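Local coordinates for protein L-threonine-O-3-phosphate decarboxylase (Porphyromonas gingivalis, PDB 3FKD) that probably binds pyridoxal 5'-phosphate and may decarboxylate L-threonine O-3-phosphate, as a member of the class I and II aminotransferase family, at residues A[40-43]-A[44-47]; A[102-105]-A[106-109]; A[177-180]-A[181-184]; A[259-262]-A[263-267]; A[293-297]-A[298-302]. All coordinates share one frame; numbering follows the deposited sequence.

Contact 1: A[40-43]-A[44-47]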
# COMPACT_ATOMS: atom_id res chain seq x y z
N ASN A 40 11.87 -10.86 -13.71
CA ASN A 40 11.20 -9.61 -14.02
C ASN A 40 11.42 -8.53 -12.99
O ASN A 40 10.57 -7.67 -12.79
CB ASN A 40 9.71 -9.83 -14.22
CG ASN A 40 9.44 -10.83 -15.32
OD1 ASN A 40 9.36 -10.46 -16.51
ND2 ASN A 40 9.35 -12.12 -14.95
N LEU A 41 12.60 -8.56 -12.38
CA LEU A 41 12.94 -7.60 -11.36
C LEU A 41 12.98 -6.15 -11.82
O LEU A 41 12.74 -5.23 -11.02
CB LEU A 41 14.23 -7.98 -10.65
CG LEU A 41 14.26 -7.32 -9.26
CD1 LEU A 41 13.06 -7.70 -8.37
CD2 LEU A 41 15.57 -7.60 -8.55
N ASN A 42 13.26 -5.92 -13.09
CA ASN A 42 13.26 -4.57 -13.62
C ASN A 42 11.92 -3.83 -13.52
O ASN A 42 11.89 -2.60 -13.63
CB ASN A 42 13.74 -4.55 -15.05
CG ASN A 42 15.20 -4.83 -15.16
OD1 ASN A 42 15.93 -4.74 -14.16
ND2 ASN A 42 15.65 -5.16 -16.38
N CYS A 43 10.83 -4.57 -13.29
CA CYS A 43 9.55 -3.93 -13.06
C CYS A 43 9.59 -2.90 -11.92
O CYS A 43 8.76 -2.00 -11.90
CB CYS A 43 8.45 -4.97 -12.80
SG CYS A 43 8.42 -5.62 -11.09
N ILE A 44 10.54 -2.99 -10.99
CA ILE A 44 10.63 -2.00 -9.92
C ILE A 44 11.07 -0.59 -10.40
O ILE A 44 10.96 0.42 -9.66
CB ILE A 44 11.57 -2.44 -8.77
CG1 ILE A 44 13.01 -2.55 -9.25
CG2 ILE A 44 11.12 -3.74 -8.15
CD1 ILE A 44 13.97 -3.05 -8.16
N ARG A 45 11.59 -0.54 -11.62
CA ARG A 45 12.14 0.68 -12.25
C ARG A 45 11.06 1.44 -12.99
O ARG A 45 11.29 2.56 -13.43
CB ARG A 45 13.22 0.31 -13.27
CG ARG A 45 14.51 -0.21 -12.69
CD ARG A 45 15.26 -0.94 -13.75
NE ARG A 45 16.54 -1.41 -13.24
CZ ARG A 45 17.45 -2.03 -13.99
NH1 ARG A 45 17.20 -2.24 -15.28
NH2 ARG A 45 18.61 -2.43 -13.46
N HIS A 46 9.90 0.84 -13.18
CA HIS A 46 8.82 1.56 -13.83
C HIS A 46 7.55 1.59 -12.97
O HIS A 46 7.26 0.66 -12.21
CB HIS A 46 8.57 1.03 -15.23
CG HIS A 46 9.84 0.80 -16.00
ND1 HIS A 46 10.18 -0.42 -16.55
CD2 HIS A 46 10.89 1.62 -16.23
CE1 HIS A 46 11.36 -0.32 -17.14
NE2 HIS A 46 11.82 0.90 -16.96
N TYR A 47 6.82 2.69 -13.06
CA TYR A 47 5.55 2.76 -12.40
C TYR A 47 4.79 1.50 -12.78
O TYR A 47 4.97 0.99 -13.86
CB TYR A 47 4.84 4.06 -12.80
CG TYR A 47 5.46 5.25 -12.09
CD1 TYR A 47 5.04 5.62 -10.81
CD2 TYR A 47 6.50 5.97 -12.66
CE1 TYR A 47 5.61 6.65 -10.15
CE2 TYR A 47 7.10 6.98 -12.00
CZ TYR A 47 6.64 7.35 -10.74
OH TYR A 47 7.22 8.42 -10.08

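Contact 2: A[102-105]-A[106-109]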
# COMPACT_ATOMS: atom_id res chain seq x y z
N TYR A 102 -11.41 -5.59 10.58
CA TYR A 102 -12.76 -5.15 10.24
C TYR A 102 -13.15 -4.05 11.22
O TYR A 102 -13.63 -2.98 10.81
CB TYR A 102 -13.81 -6.27 10.26
CG TYR A 102 -13.36 -7.58 9.69
CD1 TYR A 102 -12.48 -7.64 8.59
CD2 TYR A 102 -13.83 -8.79 10.24
CE1 TYR A 102 -12.08 -8.88 8.06
CE2 TYR A 102 -13.43 -10.02 9.74
CZ TYR A 102 -12.54 -10.07 8.65
OH TYR A 102 -12.15 -11.30 8.16
N GLU A 103 -12.89 -4.30 12.50
CA GLU A 103 -13.22 -3.33 13.52
C GLU A 103 -12.47 -2.01 13.30
O GLU A 103 -13.09 -0.96 13.27
CB GLU A 103 -12.92 -3.87 14.91
CG GLU A 103 -13.80 -3.27 15.98
CD GLU A 103 -13.30 -3.53 17.41
OE1 GLU A 103 -13.05 -4.71 17.78
OE2 GLU A 103 -13.15 -2.54 18.18
N ASP A 104 -11.15 -2.09 13.16
CA ASP A 104 -10.32 -0.90 13.07
C ASP A 104 -10.76 -0.06 11.90
O ASP A 104 -10.83 1.15 12.03
CB ASP A 104 -8.84 -1.26 12.91
CG ASP A 104 -8.30 -2.03 14.09
OD1 ASP A 104 -8.82 -1.86 15.22
OD2 ASP A 104 -7.34 -2.83 13.88
N ALA A 105 -11.10 -0.71 10.79
CA ALA A 105 -11.61 0.02 9.62
C ALA A 105 -12.88 0.79 9.93
O ALA A 105 -12.98 1.98 9.64
CB ALA A 105 -11.83 -0.91 8.43
N CYS A 106 -13.85 0.07 10.47
CA CYS A 106 -15.15 0.60 10.80
C CYS A 106 -15.04 1.76 11.79
O CYS A 106 -15.83 2.70 11.75
CB CYS A 106 -16.02 -0.51 11.39
SG CYS A 106 -16.90 -1.53 10.17
N ARG A 107 -14.08 1.68 12.70
CA ARG A 107 -13.91 2.72 13.70
C ARG A 107 -13.28 3.93 13.01
O ARG A 107 -13.80 5.04 13.09
CB ARG A 107 -13.04 2.24 14.88
CG ARG A 107 -12.51 3.40 15.75
CD ARG A 107 -11.45 2.97 16.74
NE ARG A 107 -10.27 2.48 16.03
CZ ARG A 107 -9.15 2.02 16.60
NH1 ARG A 107 -9.02 2.01 17.93
NH2 ARG A 107 -8.15 1.59 15.83
N MSE A 108 -12.17 3.71 12.32
CA MSE A 108 -11.48 4.82 11.71
C MSE A 108 -12.46 5.64 10.92
O MSE A 108 -12.41 6.86 10.93
CB MSE A 108 -10.32 4.35 10.84
CG MSE A 108 -9.71 5.44 9.98
SE MSE A 108 -8.20 4.72 8.98
CE MSE A 108 -8.06 6.08 7.59
N TYR A 109 -13.40 4.97 10.26
CA TYR A 109 -14.37 5.73 9.47
C TYR A 109 -15.72 5.95 10.17
O TYR A 109 -16.74 6.24 9.53
CB TYR A 109 -14.46 5.18 8.04
CG TYR A 109 -13.14 5.39 7.35
CD1 TYR A 109 -12.18 4.38 7.32
CD2 TYR A 109 -12.80 6.62 6.79
CE1 TYR A 109 -10.96 4.57 6.73
CE2 TYR A 109 -11.57 6.83 6.19
CZ TYR A 109 -10.65 5.79 6.16
OH TYR A 109 -9.43 5.97 5.57

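Contact 3: A[177-180]-A[181-184]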
# COMPACT_ATOMS: atom_id res chain seq x y z
N VAL A 177 -17.89 -23.26 -1.36
CA VAL A 177 -17.83 -21.86 -0.98
C VAL A 177 -18.62 -20.97 -1.91
O VAL A 177 -18.90 -21.32 -3.07
CB VAL A 177 -16.39 -21.35 -0.92
CG1 VAL A 177 -15.63 -22.07 0.19
CG2 VAL A 177 -15.72 -21.51 -2.30
N ILE A 178 -19.00 -19.81 -1.37
CA ILE A 178 -19.43 -18.69 -2.16
C ILE A 178 -18.25 -18.31 -3.06
O ILE A 178 -17.09 -18.41 -2.67
CB ILE A 178 -19.83 -17.50 -1.24
CG1 ILE A 178 -21.17 -17.76 -0.57
CG2 ILE A 178 -19.87 -16.19 -2.02
CD1 ILE A 178 -22.38 -17.44 -1.44
N ARG A 179 -18.54 -17.89 -4.29
CA ARG A 179 -17.47 -17.55 -5.23
C ARG A 179 -17.80 -16.25 -5.93
O ARG A 179 -18.92 -15.74 -5.78
CB ARG A 179 -17.24 -18.70 -6.21
CG ARG A 179 -18.47 -19.38 -6.68
CD ARG A 179 -18.25 -20.89 -6.93
NE ARG A 179 -19.51 -21.53 -7.31
CZ ARG A 179 -20.10 -22.50 -6.64
NH1 ARG A 179 -19.53 -23.00 -5.56
NH2 ARG A 179 -21.25 -23.00 -7.06
N PRO A 180 -16.84 -15.68 -6.69
CA PRO A 180 -17.03 -14.32 -7.23
C PRO A 180 -18.32 -14.15 -8.07
O PRO A 180 -18.98 -13.10 -8.03
CB PRO A 180 -15.79 -14.10 -8.10
CG PRO A 180 -14.76 -15.03 -7.54
CD PRO A 180 -15.52 -16.24 -7.01
N ALA A 181 -18.67 -15.20 -8.80
CA ALA A 181 -19.83 -15.15 -9.70
C ALA A 181 -21.19 -15.14 -8.96
O ALA A 181 -22.24 -15.09 -9.59
CB ALA A 181 -19.75 -16.30 -10.75
N ASP A 182 -21.15 -15.18 -7.63
CA ASP A 182 -22.36 -14.95 -6.83
C ASP A 182 -22.86 -13.50 -6.77
O ASP A 182 -24.00 -13.28 -6.41
CB ASP A 182 -22.20 -15.52 -5.42
CG ASP A 182 -22.11 -17.04 -5.42
OD1 ASP A 182 -22.88 -17.67 -6.19
OD2 ASP A 182 -21.26 -17.60 -4.69
N ILE A 183 -22.03 -12.51 -7.15
CA ILE A 183 -22.47 -11.12 -7.12
C ILE A 183 -23.60 -10.87 -8.10
O ILE A 183 -24.26 -9.84 -8.07
CB ILE A 183 -21.33 -10.14 -7.47
CG1 ILE A 183 -20.81 -10.44 -8.88
CG2 ILE A 183 -20.20 -10.23 -6.46
CD1 ILE A 183 -19.84 -9.38 -9.42
N LYS A 184 -23.82 -11.85 -8.97
CA LYS A 184 -24.72 -11.68 -10.11
C LYS A 184 -26.20 -11.74 -9.75
O LYS A 184 -26.68 -12.77 -9.27
CB LYS A 184 -24.39 -12.70 -11.19
CG LYS A 184 -22.99 -12.56 -11.73
CD LYS A 184 -22.75 -13.45 -12.95
CE LYS A 184 -21.40 -13.16 -13.54
NZ LYS A 184 -20.82 -14.39 -14.10

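Contact 4: A[259-262]-A[263-267]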
# COMPACT_ATOMS: atom_id res chain seq x y z
N ASP A 259 -5.41 -35.16 13.35
CA ASP A 259 -4.41 -35.84 14.20
C ASP A 259 -3.77 -34.89 15.21
O ASP A 259 -3.29 -35.32 16.25
CB ASP A 259 -3.28 -36.52 13.42
CG ASP A 259 -3.76 -37.38 12.28
OD1 ASP A 259 -4.96 -37.74 12.21
OD2 ASP A 259 -2.90 -37.69 11.42
N PHE A 260 -3.72 -33.60 14.88
CA PHE A 260 -3.16 -32.61 15.79
C PHE A 260 -4.13 -32.30 16.94
O PHE A 260 -3.73 -32.29 18.10
CB PHE A 260 -2.77 -31.35 15.03
CG PHE A 260 -1.84 -30.42 15.77
CD1 PHE A 260 -1.15 -30.83 16.89
CD2 PHE A 260 -1.61 -29.14 15.29
CE1 PHE A 260 -0.29 -29.98 17.54
CE2 PHE A 260 -0.74 -28.31 15.94
CZ PHE A 260 -0.09 -28.73 17.08
N ILE A 261 -5.40 -32.08 16.60
CA ILE A 261 -6.42 -31.72 17.59
C ILE A 261 -6.74 -32.84 18.58
O ILE A 261 -6.98 -32.59 19.76
CB ILE A 261 -7.70 -31.19 16.91
CG1 ILE A 261 -7.39 -29.84 16.20
CG2 ILE A 261 -8.79 -31.00 17.96
CD1 ILE A 261 -8.55 -29.22 15.43
N THR A 262 -6.73 -34.07 18.08
CA THR A 262 -6.93 -35.27 18.86
C THR A 262 -5.86 -35.41 19.93
O THR A 262 -6.16 -35.62 21.12
CB THR A 262 -6.84 -36.51 17.95
OG1 THR A 262 -7.88 -36.47 16.96
CG2 THR A 262 -6.92 -37.78 18.77
N ALA A 263 -4.61 -35.34 19.50
CA ALA A 263 -3.53 -35.37 20.46
C ALA A 263 -3.67 -34.22 21.45
O ALA A 263 -3.54 -34.44 22.65
CB ALA A 263 -2.19 -35.35 19.78
N LEU A 264 -3.96 -33.00 20.97
CA LEU A 264 -4.10 -31.91 21.91
C LEU A 264 -5.19 -32.11 22.99
O LEU A 264 -4.98 -31.75 24.16
CB LEU A 264 -4.27 -30.56 21.20
CG LEU A 264 -2.97 -29.99 20.58
CD1 LEU A 264 -3.27 -28.83 19.69
CD2 LEU A 264 -1.91 -29.63 21.59
N ASN A 265 -6.35 -32.64 22.62
CA ASN A 265 -7.41 -32.77 23.59
C ASN A 265 -7.01 -33.82 24.66
O ASN A 265 -7.30 -33.67 25.86
CB ASN A 265 -8.74 -33.12 22.92
CG ASN A 265 -9.42 -31.92 22.29
OD1 ASN A 265 -9.39 -30.82 22.83
ND2 ASN A 265 -10.05 -32.13 21.14
N ARG A 266 -6.30 -34.85 24.23
CA ARG A 266 -5.85 -35.87 25.15
C ARG A 266 -5.09 -35.25 26.29
O ARG A 266 -5.07 -35.80 27.41
CB ARG A 266 -4.94 -36.88 24.46
CG ARG A 266 -5.68 -37.90 23.69
CD ARG A 266 -4.75 -39.03 23.47
NE ARG A 266 -5.45 -40.18 22.92
CZ ARG A 266 -4.84 -41.25 22.46
NH1 ARG A 266 -3.51 -41.32 22.51
NH2 ARG A 266 -5.56 -42.24 21.97
N LEU A 267 -4.41 -34.14 26.01
CA LEU A 267 -3.65 -33.47 27.04
C LEU A 267 -4.61 -33.00 28.11
O LEU A 267 -5.75 -32.64 27.81
CB LEU A 267 -2.83 -32.30 26.47
CG LEU A 267 -1.36 -32.67 26.22
CD1 LEU A 267 -1.27 -33.98 25.48
CD2 LEU A 267 -0.58 -31.57 25.51

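Contact 5: A[293-297]-A[298-302]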
# COMPACT_ATOMS: atom_id res chain seq x y z
N LYS A 293 3.34 -18.65 25.44
CA LYS A 293 4.01 -18.21 24.22
C LYS A 293 5.50 -17.90 24.43
O LYS A 293 6.33 -18.11 23.53
CB LYS A 293 3.30 -16.97 23.64
CG LYS A 293 4.09 -16.24 22.56
CD LYS A 293 3.45 -14.90 22.15
CE LYS A 293 4.19 -14.23 20.95
NZ LYS A 293 3.95 -12.77 20.93
N LYS A 294 5.82 -17.39 25.60
CA LYS A 294 7.19 -17.08 25.98
C LYS A 294 8.04 -18.35 26.20
O LYS A 294 9.23 -18.40 25.85
CB LYS A 294 7.15 -16.24 27.25
CG LYS A 294 8.49 -15.90 27.79
CD LYS A 294 8.48 -15.92 29.32
CE LYS A 294 9.60 -15.07 29.89
NZ LYS A 294 9.23 -13.63 29.80
N TYR A 295 7.42 -19.37 26.78
CA TYR A 295 8.04 -20.67 27.05
C TYR A 295 8.36 -21.45 25.75
O TYR A 295 9.51 -21.76 25.46
CB TYR A 295 7.06 -21.46 27.91
CG TYR A 295 7.45 -22.88 28.22
CD1 TYR A 295 8.23 -23.17 29.34
CD2 TYR A 295 7.02 -23.94 27.43
CE1 TYR A 295 8.59 -24.46 29.66
CE2 TYR A 295 7.37 -25.24 27.73
CZ TYR A 295 8.16 -25.49 28.86
OH TYR A 295 8.54 -26.77 29.20
N MSE A 296 7.31 -21.76 25.00
CA MSE A 296 7.41 -22.32 23.68
C MSE A 296 8.48 -21.64 22.81
O MSE A 296 9.20 -22.30 22.08
CB MSE A 296 6.03 -22.25 23.02
CG MSE A 296 4.95 -22.97 23.79
SE MSE A 296 5.30 -24.92 23.92
CE MSE A 296 4.78 -25.41 22.08
N LEU A 297 8.59 -20.32 22.91
CA LEU A 297 9.59 -19.59 22.15
C LEU A 297 10.98 -19.76 22.74
O LEU A 297 11.89 -20.25 22.08
CB LEU A 297 9.23 -18.10 22.00
CG LEU A 297 10.21 -17.40 21.04
CD1 LEU A 297 10.07 -17.95 19.64
CD2 LEU A 297 10.07 -15.93 21.05
N GLU A 298 11.14 -19.39 24.00
CA GLU A 298 12.43 -19.52 24.67
C GLU A 298 12.91 -20.96 24.91
O GLU A 298 14.05 -21.29 24.59
CB GLU A 298 12.43 -18.70 25.96
CG GLU A 298 12.26 -17.25 25.61
CD GLU A 298 11.77 -16.38 26.78
OE1 GLU A 298 11.76 -16.87 27.95
OE2 GLU A 298 11.41 -15.21 26.50
N GLU A 299 12.05 -21.81 25.44
CA GLU A 299 12.47 -23.18 25.73
C GLU A 299 12.52 -24.05 24.48
O GLU A 299 13.44 -24.83 24.29
CB GLU A 299 11.54 -23.83 26.76
CG GLU A 299 11.65 -23.23 28.12
CD GLU A 299 13.09 -22.87 28.46
OE1 GLU A 299 13.97 -23.79 28.41
OE2 GLU A 299 13.34 -21.67 28.79
N TYR A 300 11.53 -23.90 23.63
CA TYR A 300 11.37 -24.86 22.55
C TYR A 300 11.41 -24.28 21.11
O TYR A 300 11.16 -25.00 20.15
CB TYR A 300 10.10 -25.66 22.81
CG TYR A 300 10.29 -26.77 23.82
CD1 TYR A 300 10.75 -28.02 23.41
CD2 TYR A 300 10.00 -26.58 25.18
CE1 TYR A 300 10.92 -29.05 24.31
CE2 TYR A 300 10.19 -27.60 26.09
CZ TYR A 300 10.65 -28.84 25.65
OH TYR A 300 10.83 -29.89 26.53
N ASN A 301 11.72 -22.98 20.95
CA ASN A 301 11.91 -22.41 19.61
C ASN A 301 10.68 -22.45 18.72
O ASN A 301 10.81 -22.53 17.50
CB ASN A 301 13.00 -23.17 18.89
CG ASN A 301 14.34 -23.04 19.58
OD1 ASN A 301 14.89 -21.92 19.70
ND2 ASN A 301 14.88 -24.20 20.05
N MSE A 302 9.51 -22.42 19.33
CA MSE A 302 8.26 -22.48 18.61
C MSE A 302 7.44 -21.23 18.84
O MSE A 302 7.21 -20.83 19.98
CB MSE A 302 7.46 -23.69 19.05
CG MSE A 302 7.93 -24.97 18.42
SE MSE A 302 7.18 -26.56 19.27
CE MSE A 302 8.80 -27.28 20.11

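Contact 1: A[40-43]-A[44-47]
I44 reaches back to L41 within a short run of 3-10 turns in the loop between helix 31-39 and helix 53-62, at the dimer interface of this aminotransferase-family protein. Its N-H meets L41 O at 3.1 Å, almost straight (175°). With chi1 at 65°, CG1 sits between the backbone N and carbonyl carbon and comes to 3.2 Å from that same L41 O, while CG2 looks toward L41 CD1 and C43 SG. At the next step R45 N binds N42 O at 2.9 Å, and the two side chains run side by side in the same direction. The amide and guanidinium planes lie only 15° apart, and N42 OD1 rests over the centre of one guanidinium face, 3.0 Å from R45 NH1. No N-H is aimed at this oxygen, so the overlap is a flat electrostatic and van der Waals contact. The charge is answered instead by a salt bridge from R45 NH2 to E34 of the second subunit, a residue on which L41 and N42 also pack. H46 then closes the run with a weak bond from its N to C43 O (3.3 Å). Its imidazole folds back obliquely beside the turn, ND1 lying 4.0 Å from N42 O.

Contact 2: A[102-105]-A[106-109]
R107 and D104 lean the same way from the last turn of helix 100-108, the helix of a beta-alpha-beta unit between strands 91-96 and 112-117. R107 CB rests 3.6 Å from E103 O, the carbonyl that also takes the R107 N-H (2.9 Å). CG stands opposite the backbone N (chi1 164°), and the chain runs out through CD before bending at chi3 (64°). That bend turns the group back toward the preceding turn: CZ comes to 4.1 Å from D104 OD1 and NH2 to 3.6 Å from the same oxygen. Further along, Y109 leaves helical geometry but still gives its N-H to A105 O at 3.1 Å, and its CD1 presents the ring edge to that oxygen at 3.4 Å. C106, Y102 and A105 turn inward to neighbouring strands and helix 75-86, whereas Y109 OH bonds to Q85 of the second subunit. The carboxylate and guanidinium planes are 22° apart, but D104 OD1 lies well out of the guanidinium plane. The salt bridge therefore rests on charge alone, with no N-H directed at the oxygen; the positive group may also ease the closeness of D104 to E101.

Contact 3: A[177-180]-A[181-184]
Two overlapping 3-10 turns, entered through P180, shape this piece of the loop between strand 162-166 and strand 189-194 in the large seven-stranded domain. R179 O receives the N-H of D182 at 3.0 Å, and P180 O that of I183 at 3.2 Å. The side chain of D182 then folds back over the turn. Its CG is opposite the carbonyl carbon (chi1 -67°), which brings OD2 to the amide of R179, 2.8 Å from its N. The bond is nearly straight at 167° and uses the anti side of the carboxylate, with the donor 33° out of the plane. One residue thus grips R179 twice, through its own N-H and through its carboxylate. OD2 has a further partner in R148, whose NH1 forms a salt bridge to it, so this buried charge is shared between a backbone amide and a guanidinium group. I178 sets an apolar wall beside the carboxylate and itself packs on helix 148-157 and on M191, which P180 also touches. On the far turn, I183 CG1 lies against P180 O at 3.3 Å, and the side chain packs on V65 and A69. Beside the carboxylate, both I178 branches close in on D182 OD2, with CG2 at 3.3 Å and CD1 at 3.4 Å.

Contact 4: A[259-262]-A[263-267]
L264 lays a methyl group over the ring of F260, one helical turn earlier. CD1 stands 4.1 Å from the ring centroid and 19° off its normal, a CH-pi contact over one face, shifted toward the rim on the CE1 side; the closest pair is F260 CE1 with L264 CD1 at 3.9 Å. F260 throws its CG opposite the backbone N (chi1 -164°), which swings the ring along the helix toward L264 so that the two side chains cross obliquely. A second van der Waals pair lies on the neighbouring flank. There I261 and N265 run side by side, and I261 CG2 touches N265 ND2 at 3.6 Å.

Backbone bonds tie the same residues in the ordinary i to i+4 pattern: L264 N to F260 O at 3.0 Å, N265 N to I261 O at 2.9 Å, and R266 N to T262 O at 3.2 Å. This is the C-terminal end of helix 250-266, which lies against the five-stranded sheet that includes strands 270-272 and 279-284. Its apolar side is shared with helix 325-339, where F331 meets the F260 ring edge-to-face and I332 touches both A263 and L264, while I261 and L264 rest on V272 and F280.

Polar side-chain ends bond outward or along the chain. T262 OG1 is taken up by V258 O on the preceding turn, and N265 OD1 receives the amide of V272. N265 ND2 stays near I261 O at 3.4 Å, at an angle too poor for a bond. R266 runs extended past T262, its CG 3.5 Å from T262 O.

Contact 5: A[293-297]-A[298-302]
M302 N-H binds M296 O at 2.8 Å and N301 N-H binds L297 O at 3.0 Å, closing helix 289-298 through the left-handed residue N301 (phi 62°), though both bonds reach one residue further back than in a Schellman motif. Y300 N, between these, has weak bonds to Y295 O and M296 O; with the longer spans this is consistent with a last turn wider than alpha-helical before strand 302-306 begins. On one flank E299 passes over the Y295 ring at about a right angle, its CG 4.0 Å from the centroid in a CH-pi contact. Y300 lies alongside Y295 with the ring planes 44° apart, and Y295 OH meets the Y300 ring edge at CE2 (3.6 Å). Beside the turn, the selenomethionines M296 and M302 cross, CE to SE at 3.9 Å; M296 also packs on F331 and A334 of helix 325-339, and Y295 meets F338 edge-to-face. On the outer side E298 lies across K294, its OE2 3.3 Å from K294 CG. K294 NZ stays 4.3 Å from E298 OE2, beyond a salt bridge, so the pair is probably attracted only loosely in solvent, and the packing rests on the aliphatic part of the lysine.

Overall arrangement
The five contacts follow one another along the chain without touching. Contacts 2 and 3 belong to the large seven-stranded domain, their centres about 25 Å apart. Contacts 4 and 5, about 19 Å apart, lie in the smaller domain, and helix 325-339 is their common neighbour: F331 packs on F260 from one and M296 from the other. Contact 1 stands at the far end, its centre about 48 Å from that of contact 4 across the chain's centre. Contacts 1 and 2 both meet the second subunit. Enzymes of this fold hold pyridoxal phosphate near the domain junction and the dimer interface; Y102 of contact 2 bonds to D166, at the end of strand 162-166.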